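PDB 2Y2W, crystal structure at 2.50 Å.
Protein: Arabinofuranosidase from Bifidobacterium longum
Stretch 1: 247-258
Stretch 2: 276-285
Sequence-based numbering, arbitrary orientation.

Stretch 1, residues 247-258: GLELVACGSSGA
Stretch 2 276-285: ENLDFVSCHA

Parallel strands pair by a simple rule: one residue reaches across with both its NH and its CO; here side chains and a water take over beyond the ladder. The arabinofuranosidase of Bifidobacterium longum illustrates this in residues 247-258 and 276-285, which run in the same general direction, their strand axes at 43°, and bury 684 Å² between them.

Gly247 makes no contact, and Leu248 (phi/psi -71/149; m, t) turns its end away. Glu249 (-122/111) is in the strand, its CB 4.3 Å from CE2 at the edge of the Phe280 ring. At Leu250 (-108/135; m, t) a carboxylate extends the ladder: Asp279 (-126/-29; m, chi2 -80°), pointing toward stretch 1, accepts Leu250 N at OD2 (3.0 Å), while Leu250 O receives both Asp279 N and Phe280 N, each at 3.1 Å. Leu250 CD1 also approaches Asn277 O at 3.5 Å.

Val251 (-109/124; t) pairs with Phe280 (-134/158; m, chi2 -90°), CA to CA 4.6 Å; their side chains share a sheet face, with Val251 CG2 3.8 Å from Phe280 CB. Ala252 (-93/145) pairs with Val281 (-127/135; p) on the other face, CA to CA 5.0 Å. Ala252 N donates to Phe280 O (3.2 Å), and Ala252 O accepts Ser282 N (2.9 Å). The small CB of Ala252 packs 3.7 Å from CD1 of Leu278 (-105/153; m, t), a buried apolar contact.

Cys253 (-65/130; m) points away. Next, Gly254 (-103/-137) donates its N to OG of Ser282 (-88/141; chi1 80°, p) at 2.9 Å; a CB here would lie 2.1 Å from Ser282 O, so glycine fits. At Ser255 (-89/147; m) a water bridges, accepting from Ser255 N (2.8 Å) and donating to Ser282 O (2.7 Å). Ser255 O accepts a weak hydrogen bond from N of His284 (-122/126; m, chi2 -144°) at 3.4 Å; the His284 side chain points toward stretch 1. After Ser256 (-80/-4; m), Gly257 (173/164) closes the contact, its CA 3.3 Å from His284 O.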

# COMPACT_ATOMS: atom_id res chain seq x y z
N GLY D 247 3.64 -25.63 -8.29
CA GLY D 247 4.96 -25.94 -8.83
C GLY D 247 5.96 -24.79 -8.89
O GLY D 247 7.10 -24.98 -9.32
N LEU D 248 5.54 -23.60 -8.45
CA LEU D 248 6.41 -22.43 -8.46
C LEU D 248 7.50 -22.53 -7.41
O LEU D 248 7.31 -23.13 -6.36
CB LEU D 248 5.61 -21.15 -8.24
CG LEU D 248 4.67 -20.61 -9.34
CD1 LEU D 248 4.16 -19.25 -8.92
CD2 LEU D 248 5.34 -20.55 -10.71
N GLU D 249 8.65 -21.93 -7.72
CA GLU D 249 9.76 -21.85 -6.78
C GLU D 249 10.10 -20.38 -6.56
O GLU D 249 10.59 -19.70 -7.46
CB GLU D 249 10.97 -22.64 -7.31
CG GLU D 249 10.64 -24.10 -7.61
CD GLU D 249 11.81 -24.88 -8.19
OE1 GLU D 249 12.58 -24.31 -8.99
OE2 GLU D 249 11.95 -26.08 -7.85
N LEU D 250 9.83 -19.89 -5.35
CA LEU D 250 9.81 -18.45 -5.07
C LEU D 250 10.98 -17.95 -4.23
O LEU D 250 11.34 -18.56 -3.22
CB LEU D 250 8.48 -18.06 -4.43
CG LEU D 250 7.23 -18.47 -5.21
CD1 LEU D 250 5.98 -18.30 -4.37
CD2 LEU D 250 7.11 -17.70 -6.52
N VAL D 251 11.56 -16.83 -4.67
CA VAL D 251 12.75 -16.25 -4.05
C VAL D 251 12.41 -14.96 -3.30
O VAL D 251 11.85 -14.03 -3.88
CB VAL D 251 13.85 -15.94 -5.09
CG1 VAL D 251 15.16 -15.57 -4.40
CG2 VAL D 251 14.06 -17.12 -6.04
N ALA D 252 12.75 -14.93 -2.01
CA ALA D 252 12.62 -13.72 -1.20
C ALA D 252 13.93 -12.95 -1.21
O ALA D 252 15.01 -13.55 -1.25
CB ALA D 252 12.23 -14.07 0.22
N CYS D 253 13.83 -11.62 -1.18
CA CYS D 253 15.01 -10.75 -1.08
C CYS D 253 15.71 -10.97 0.25
O CYS D 253 15.07 -10.97 1.31
CB CYS D 253 14.61 -9.28 -1.21
SG CYS D 253 13.83 -8.79 -2.76
N GLY D 254 17.01 -11.17 0.20
CA GLY D 254 17.83 -11.24 1.39
C GLY D 254 18.57 -9.93 1.54
O GLY D 254 17.99 -8.86 1.33
N SER D 255 19.85 -10.02 1.88
CA SER D 255 20.69 -8.83 1.97
C SER D 255 21.35 -8.51 0.63
O SER D 255 21.68 -9.40 -0.15
CB SER D 255 21.74 -8.99 3.07
OG SER D 255 21.14 -8.97 4.36
N SER D 256 21.53 -7.21 0.38
CA SER D 256 22.19 -6.74 -0.83
C SER D 256 23.71 -6.84 -0.72
O SER D 256 24.43 -6.57 -1.68
CB SER D 256 21.78 -5.30 -1.12
OG SER D 256 20.38 -5.22 -1.36
N GLY D 257 24.17 -7.25 0.46
CA GLY D 257 25.60 -7.40 0.75
C GLY D 257 25.84 -7.72 2.21
O GLY D 257 24.95 -7.53 3.05
N ALA D 258 27.04 -8.19 2.51
CA ALA D 258 27.43 -8.55 3.88
C ALA D 258 27.64 -7.31 4.75
O ALA D 258 27.54 -7.39 5.98
CB ALA D 258 28.69 -9.40 3.86
N GLU D 276 6.50 -20.83 4.82
CA GLU D 276 5.71 -21.86 4.15
C GLU D 276 5.68 -21.80 2.62
O GLU D 276 5.73 -22.85 1.97
CB GLU D 276 4.28 -21.90 4.71
CG GLU D 276 4.06 -22.98 5.79
CD GLU D 276 4.26 -24.41 5.28
OE1 GLU D 276 4.12 -24.66 4.06
OE2 GLU D 276 4.56 -25.30 6.11
N ASN D 277 5.61 -20.60 2.06
CA ASN D 277 5.47 -20.43 0.62
C ASN D 277 6.75 -19.99 -0.09
O ASN D 277 6.73 -19.64 -1.28
CB ASN D 277 4.32 -19.48 0.30
CG ASN D 277 3.00 -19.95 0.89
OD1 ASN D 277 2.44 -19.28 1.76
ND2 ASN D 277 2.52 -21.10 0.44
N LEU D 278 7.86 -20.01 0.65
CA LEU D 278 9.15 -19.66 0.08
C LEU D 278 10.01 -20.89 -0.16
O LEU D 278 9.86 -21.91 0.52
CB LEU D 278 9.90 -18.67 0.99
CG LEU D 278 9.39 -17.22 1.03
CD1 LEU D 278 10.15 -16.45 2.09
CD2 LEU D 278 9.49 -16.54 -0.33
N ASP D 279 10.91 -20.78 -1.12
CA ASP D 279 11.78 -21.88 -1.50
C ASP D 279 13.24 -21.44 -1.47
O ASP D 279 14.14 -22.26 -1.22
CB ASP D 279 11.39 -22.38 -2.89
CG ASP D 279 9.95 -22.85 -2.96
OD1 ASP D 279 9.67 -23.99 -2.53
OD2 ASP D 279 9.09 -22.07 -3.45
N PHE D 280 13.47 -20.16 -1.71
CA PHE D 280 14.82 -19.60 -1.75
C PHE D 280 14.91 -18.30 -0.95
O PHE D 280 13.91 -17.63 -0.70
CB PHE D 280 15.24 -19.31 -3.19
CG PHE D 280 15.57 -20.53 -3.99
CD1 PHE D 280 16.86 -21.04 -4.01
CD2 PHE D 280 14.59 -21.16 -4.75
CE1 PHE D 280 17.18 -22.16 -4.77
CE2 PHE D 280 14.89 -22.29 -5.51
CZ PHE D 280 16.19 -22.79 -5.52
N VAL D 281 16.14 -17.98 -0.55
CA VAL D 281 16.48 -16.66 -0.04
C VAL D 281 17.68 -16.16 -0.85
O VAL D 281 18.62 -16.92 -1.11
CB VAL D 281 16.76 -16.68 1.49
CG1 VAL D 281 17.87 -17.67 1.86
CG2 VAL D 281 17.07 -15.28 2.02
N SER D 282 17.63 -14.90 -1.28
CA SER D 282 18.64 -14.36 -2.19
C SER D 282 19.84 -13.79 -1.45
O SER D 282 19.70 -13.16 -0.40
CB SER D 282 18.02 -13.28 -3.09
OG SER D 282 17.91 -12.04 -2.41
N CYS D 283 21.02 -14.00 -2.02
CA CYS D 283 22.26 -13.42 -1.51
C CYS D 283 22.94 -12.63 -2.61
O CYS D 283 23.02 -13.08 -3.76
CB CYS D 283 23.20 -14.51 -1.00
SG CYS D 283 22.55 -15.49 0.36
N HIS D 284 23.42 -11.44 -2.25
CA HIS D 284 24.11 -10.56 -3.19
C HIS D 284 25.52 -10.26 -2.70
O HIS D 284 25.71 -9.81 -1.57
CB HIS D 284 23.31 -9.27 -3.40
CG HIS D 284 22.00 -9.48 -4.10
ND1 HIS D 284 21.48 -8.56 -4.98
CD2 HIS D 284 21.11 -10.50 -4.05
CE1 HIS D 284 20.32 -9.01 -5.45
NE2 HIS D 284 20.08 -10.18 -4.90
N ALA D 285 26.51 -10.50 -3.56
CA ALA D 285 27.91 -10.33 -3.18
C ALA D 285 28.78 -9.80 -4.32
O ALA D 285 29.12 -10.54 -5.25
CB ALA D 285 28.48 -11.65 -2.64
O HOH W 1 21.02 -12.60 1.88